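Secreted effector protein sseI (Salmonella enterica subsp. enterica serovar Typhimurium, PDB 4G29) is a secreted virulence effector whose catalytic domain has a papain-like fold and probably acts through cysteine-based chemistry. Local coordinates at residues Y10-I16 with L113-E119; C42-M46 with H80-V84. All coordinates share one frame; numbering follows the deposited sequence.

Contact 1: residues Y10-I16 with L113-E119; sequences YNLTSDI and LILSADE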
loop_
_atom_site.group_PDB
_atom_site.type_symbol
_atom_site.label_atom_id
_atom_site.label_comp_id
_atom_site.label_asym_id
_atom_site.label_seq_id
_atom_site.Cartn_x
_atom_site.Cartn_y
_atom_site.Cartn_z
ATOM N N TYR A 10 4.614 5.627 -14.798
ATOM C CA TYR A 10 5.799 5.680 -13.951
ATOM C C TYR A 10 5.533 5.140 -12.563
ATOM O O TYR A 10 4.385 5.017 -12.154
ATOM C CB TYR A 10 6.273 7.126 -13.812
ATOM C CG TYR A 10 5.150 8.120 -13.593
ATOM C CD1 TYR A 10 4.385 8.612 -14.671
ATOM C CD2 TYR A 10 4.810 8.542 -12.320
ATOM C CE1 TYR A 10 3.346 9.493 -14.463
ATOM C CE2 TYR A 10 3.764 9.447 -12.123
ATOM C CZ TYR A 10 3.041 9.907 -13.183
ATOM O OH TYR A 10 2.018 10.799 -12.963
ATOM N N ASN A 11 6.609 4.782 -11.882
ATOM C CA ASN A 11 6.523 4.292 -10.498
ATOM C C ASN A 11 6.903 5.371 -9.485
ATOM O O ASN A 11 6.565 5.253 -8.273
ATOM C CB ASN A 11 7.449 3.083 -10.318
ATOM C CG ASN A 11 6.938 1.839 -10.998
ATOM O OD1 ASN A 11 5.803 1.774 -11.458
ATOM N ND2 ASN A 11 7.790 0.821 -11.066
ATOM N N LEU A 12 7.636 6.381 -9.973
ATOM C CA LEU A 12 8.241 7.397 -9.124
ATOM C C LEU A 12 7.816 8.768 -9.598
ATOM O O LEU A 12 8.117 9.136 -10.721
ATOM C CB LEU A 12 9.772 7.284 -9.164
ATOM C CG LEU A 12 10.359 5.963 -8.656
ATOM C CD1 LEU A 12 11.857 5.850 -8.868
ATOM C CD2 LEU A 12 10.028 5.722 -7.201
ATOM N N THR A 13 7.159 9.519 -8.733
ATOM C CA THR A 13 6.703 10.859 -9.104
ATOM C C THR A 13 7.845 11.864 -9.161
ATOM O O THR A 13 8.874 11.663 -8.515
ATOM C CB THR A 13 5.660 11.368 -8.082
ATOM O OG1 THR A 13 5.061 12.556 -8.607
ATOM C CG2 THR A 13 6.295 11.637 -6.715
ATOM N N SER A 14 7.635 12.942 -9.934
ATOM C CA SER A 14 8.582 14.061 -10.071
ATOM C C SER A 14 8.143 15.269 -9.247
ATOM O O SER A 14 8.946 16.197 -9.052
ATOM C CB SER A 14 8.716 14.482 -11.542
ATOM O OG SER A 14 9.448 13.491 -12.220
ATOM N N ASP A 15 6.894 15.230 -8.763
ATOM C CA ASP A 15 6.305 16.215 -7.832
ATOM C C ASP A 15 7.182 16.401 -6.591
ATOM O O ASP A 15 7.240 17.495 -6.021
ATOM C CB ASP A 15 4.905 15.770 -7.337
ATOM C CG ASP A 15 3.804 15.806 -8.417
ATOM O OD1 ASP A 15 4.017 16.221 -9.587
ATOM O OD2 ASP A 15 2.668 15.396 -8.058
ATOM N N ILE A 16 7.815 15.312 -6.151
ATOM C CA ILE A 16 8.799 15.319 -5.044
ATOM C C ILE A 16 10.013 14.597 -5.587
ATOM O O ILE A 16 9.905 13.964 -6.622
ATOM C CB ILE A 16 8.253 14.613 -3.745
ATOM C CG1 ILE A 16 7.690 13.239 -4.083
ATOM C CG2 ILE A 16 7.212 15.547 -3.035
ATOM C CD1 ILE A 16 7.459 12.331 -2.877
ATOM N N LEU A 113 7.061 1.894 -5.435
ATOM C CA LEU A 113 6.302 3.090 -5.810
ATOM C C LEU A 113 6.551 4.185 -4.779
ATOM O O LEU A 113 6.490 3.951 -3.605
ATOM C CB LEU A 113 4.792 2.795 -5.805
ATOM C CG LEU A 113 4.316 1.626 -6.657
ATOM C CD1 LEU A 113 2.810 1.390 -6.420
ATOM C CD2 LEU A 113 4.721 1.803 -8.128
ATOM N N ILE A 114 6.798 5.397 -5.272
ATOM C CA ILE A 114 6.690 6.615 -4.445
ATOM C C ILE A 114 5.925 7.609 -5.338
ATOM O O ILE A 114 6.467 8.132 -6.329
ATOM C CB ILE A 114 8.059 7.167 -4.044
ATOM C CG1 ILE A 114 8.901 6.123 -3.305
ATOM C CG2 ILE A 114 7.903 8.464 -3.129
ATOM C CD1 ILE A 114 10.338 6.587 -3.011
ATOM N N LEU A 115 4.668 7.847 -4.991
ATOM C CA LEU A 115 3.726 8.494 -5.861
ATOM C C LEU A 115 2.858 9.455 -5.102
ATOM O O LEU A 115 2.713 9.325 -3.911
ATOM C CB LEU A 115 2.802 7.488 -6.539
ATOM C CG LEU A 115 3.414 6.509 -7.566
ATOM C CD1 LEU A 115 2.422 5.469 -7.956
ATOM C CD2 LEU A 115 3.848 7.331 -8.812
ATOM N N SER A 116 2.219 10.408 -5.782
ATOM C CA SER A 116 1.145 11.120 -5.071
ATOM C C SER A 116 0.025 10.143 -4.710
ATOM O O SER A 116 -0.071 9.047 -5.280
ATOM C CB SER A 116 0.556 12.253 -5.898
ATOM O OG SER A 116 -0.320 11.753 -6.915
ATOM N N ALA A 117 -0.841 10.521 -3.777
ATOM C CA ALA A 117 -1.917 9.611 -3.384
ATOM C C ALA A 117 -2.796 9.322 -4.590
ATOM O O ALA A 117 -3.243 8.208 -4.766
ATOM C CB ALA A 117 -2.753 10.184 -2.271
ATOM N N ASP A 118 -3.063 10.310 -5.443
ATOM C CA ASP A 118 -3.940 10.056 -6.559
ATOM C C ASP A 118 -3.246 9.151 -7.574
ATOM O O ASP A 118 -3.927 8.331 -8.209
ATOM C CB ASP A 118 -4.372 11.353 -7.241
ATOM C CG ASP A 118 -5.425 12.127 -6.445
ATOM O OD1 ASP A 118 -5.940 11.672 -5.406
ATOM O OD2 ASP A 118 -5.753 13.225 -6.879
ATOM N N GLU A 119 -1.925 9.321 -7.754
ATOM C CA GLU A 119 -1.187 8.500 -8.700
ATOM C C GLU A 119 -1.136 7.079 -8.199
ATOM O O GLU A 119 -1.217 6.137 -8.992
ATOM C CB GLU A 119 0.215 9.040 -8.944
ATOM C CG GLU A 119 0.280 10.311 -9.697
ATOM C CD GLU A 119 1.629 10.998 -9.641
ATOM O OE1 GLU A 119 2.406 10.825 -8.683
ATOM O OE2 GLU A 119 1.900 11.779 -10.587
#
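Ile114 and Asn11 illustrate how a loop can dock on the edge of a sheet with a single bridge. Asn11 O receives Ile114 N at 3.0 Å, and Ile114 O receives Thr13 N at 2.9 Å, the pairing of one parallel beta bridge centred on Leu12. Ile114 is flanked by two aliphatic neighbours: its CB meets Leu12 CD2 at 4.0 Å, while its CG2 branch meets Ile16 CD1. Asn11 rests its amide against the Leu113 methyl CD2, and its ND2 is held by Asn110. The third anchor is Glu119, reaching back from the first turn of helix 117-126 on an extended chain. Tyr10 CG sits between its backbone N and carbonyl carbon (chi1 43°), and from there the ring brings OH to Glu119 OE2 at 2.6 Å, above the carboxylate, which is turned 74° from the phenol ring. OE1 takes Ser116 N and, weakly, Thr13 OG1. Thr13 OG1 also accepts from Asp15 N, making an ST turn. Its weak bond links that turn to the capping box of Ser116 and Glu119, where edge strand 113-116 of the antiparallel sheet passes into helix 117-126, in a domain assigned to the papain-like family.

Contact 2: residues C42-M46 with H80-V84; sequences CESLM and HFAVV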
loop_
_atom_site.group_PDB
_atom_site.type_symbol
_atom_site.label_atom_id
_atom_site.label_comp_id
_atom_site.label_asym_id
_atom_site.label_seq_id
_atom_site.Cartn_x
_atom_site.Cartn_y
_atom_site.Cartn_z
ATOM N N CYS A 42 6.161 -5.826 3.730
ATOM C CA CYS A 42 5.451 -4.562 3.792
ATOM C C CYS A 42 5.314 -4.285 5.275
ATOM O O CYS A 42 5.493 -3.170 5.633
ATOM C CB CYS A 42 4.036 -4.417 3.055
ATOM S SG CYS A 42 3.084 -5.704 3.221
ATOM N N GLU A 43 4.964 -5.265 6.125
ATOM C CA GLU A 43 4.602 -4.832 7.471
ATOM C C GLU A 43 5.845 -4.262 8.190
ATOM O O GLU A 43 5.790 -3.178 8.860
ATOM C CB GLU A 43 3.924 -5.982 8.240
ATOM C CG GLU A 43 3.245 -5.538 9.394
ATOM C CD GLU A 43 2.418 -6.642 10.029
ATOM O OE1 GLU A 43 2.713 -6.830 11.190
ATOM O OE2 GLU A 43 1.515 -7.262 9.426
ATOM N N SER A 44 6.983 -4.956 8.034
ATOM C CA SER A 44 8.234 -4.556 8.721
ATOM C C SER A 44 8.820 -3.239 8.165
ATOM O O SER A 44 9.686 -2.650 8.788
ATOM C CB SER A 44 9.316 -5.672 8.672
ATOM O OG SER A 44 9.934 -5.773 7.389
ATOM N N LEU A 45 8.420 -2.859 6.940
ATOM C CA LEU A 45 8.903 -1.643 6.312
ATOM C C LEU A 45 8.129 -0.414 6.789
ATOM O O LEU A 45 8.601 0.713 6.536
ATOM C CB LEU A 45 8.874 -1.744 4.791
ATOM C CG LEU A 45 9.942 -2.604 4.159
ATOM C CD1 LEU A 45 9.565 -3.032 2.717
ATOM C CD2 LEU A 45 11.326 -1.957 4.177
HETATM N N MSE A 46 6.991 -0.562 7.469
HETATM C CA MSE A 46 6.205 0.621 7.844
HETATM C C MSE A 46 7.008 1.604 8.701
HETATM O O MSE A 46 7.092 2.803 8.395
HETATM C CB MSE A 46 4.888 0.256 8.550
HETATM C CG MSE A 46 3.833 -0.273 7.554
HETATM SE SE MSE A 46 2.046 -0.357 8.424
HETATM C CE MSE A 46 2.401 -2.080 9.310
ATOM N N HIS A 80 -1.705 -5.823 2.456
ATOM C CA HIS A 80 -0.583 -5.018 2.049
ATOM C C HIS A 80 -0.593 -3.728 2.895
ATOM O O HIS A 80 -1.609 -3.367 3.492
ATOM C CB HIS A 80 -0.660 -4.666 0.559
ATOM C CG HIS A 80 0.602 -4.072 0.004
ATOM N ND1 HIS A 80 1.817 -4.722 0.040
ATOM C CD2 HIS A 80 0.832 -2.876 -0.596
ATOM C CE1 HIS A 80 2.734 -3.951 -0.513
ATOM N NE2 HIS A 80 2.165 -2.815 -0.890
ATOM N N PHE A 81 0.558 -3.103 2.960
ATOM C CA PHE A 81 0.769 -1.888 3.771
ATOM C C PHE A 81 1.624 -0.867 3.059
ATOM O O PHE A 81 2.651 -1.197 2.447
ATOM C CB PHE A 81 1.366 -2.217 5.142
ATOM C CG PHE A 81 0.507 -3.159 5.941
ATOM C CD1 PHE A 81 -0.525 -2.680 6.699
ATOM C CD2 PHE A 81 0.749 -4.507 5.916
ATOM C CE1 PHE A 81 -1.325 -3.523 7.383
ATOM C CE2 PHE A 81 -0.084 -5.350 6.631
ATOM C CZ PHE A 81 -1.097 -4.856 7.328
ATOM N N ALA A 82 1.238 0.392 3.179
ATOM C CA ALA A 82 2.029 1.468 2.628
ATOM C C ALA A 82 2.056 2.606 3.672
ATOM O O ALA A 82 1.317 2.548 4.649
ATOM C CB ALA A 82 1.438 1.975 1.277
ATOM N N VAL A 83 2.809 3.645 3.398
ATOM C CA VAL A 83 2.883 4.806 4.322
ATOM C C VAL A 83 2.544 6.079 3.550
ATOM O O VAL A 83 3.000 6.260 2.420
ATOM C CB VAL A 83 4.264 4.887 5.029
ATOM C CG1 VAL A 83 4.275 5.942 6.110
ATOM C CG2 VAL A 83 4.689 3.511 5.638
ATOM N N VAL A 84 1.713 6.925 4.149
ATOM C CA VAL A 84 1.210 8.135 3.512
ATOM C C VAL A 84 1.676 9.341 4.323
ATOM O O VAL A 84 1.692 9.324 5.574
ATOM C CB VAL A 84 -0.331 8.164 3.529
ATOM C CG1 VAL A 84 -0.852 9.246 2.600
ATOM C CG2 VAL A 84 -0.911 6.808 3.257
HETATM O O HOH W 1 5.133 -0.984 3.754
#
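Cys42 turns SG between its own backbone N and carbonyl carbon (chi1 41°), which brings SG up to His80 and Phe81; His80 leaves the strand pointing away from the helix, but with CG anti to its backbone N (chi1 -168°) its ring end comes near Cys42. SG makes a close contact, 3.6 Å from His80 ND1 and oblique to the imidazole, whose ND1 is hydrogen-bonded to Gln100 NE2. The same sulfur meets the rim of Phe81, 3.8 Å from CD2 and near the ring plane, a sulfur-aromatic contact at the edge. Met46, present as selenomethionine, treats the ring differently: CE lies over one face, 4.2 Å from the ring centroid, in a CH-pi contact, with SE oblique to the ring and 3.8 Å from Phe81 CB. Alongside, Glu43 runs in the same direction as Phe81 and brings OE2 near CE2. Val83 CG2 packs 3.7 Å from Met46 O, and a water bridges Cys42 O and Phe81 O. Cys42 and His80, with Asp95 hydrogen-bonded to His80 NE2, fit the Cys-His-Asp triad of papain-like enzymes, consistent with a catalytic role here. The short helix and strand segments run 24° from parallel with axes 7.4 Å apart; strands 61-69 and 90-95 flank strand 78-87, and helix 141-147 adds Ala145 against Glu43 and Ser141 against Met46.

In the fold
From the N terminus, the chain passes through residues 10-16, two helices, and then helix 42-55, which supplies residues 42-46, the first half of contact 2. After strand 61-69 it returns along strand 78-87, closing that inner loop at residues 80-84. Strand 90-95 follows, and only at residues 113-119 does the outer loop of contact 1 close, so the inner loop sits wholly within it. The two contacts do not touch, their centres being about 16 Å apart, yet both reach the same antiparallel sheet: contact 2 ties a helix to an inner strand, contact 1 ties the N-terminal loop to an edge strand. Strand 90-95, carrying Asp95, pairs with strand 78-87 on one side and strand 113-116 on the other.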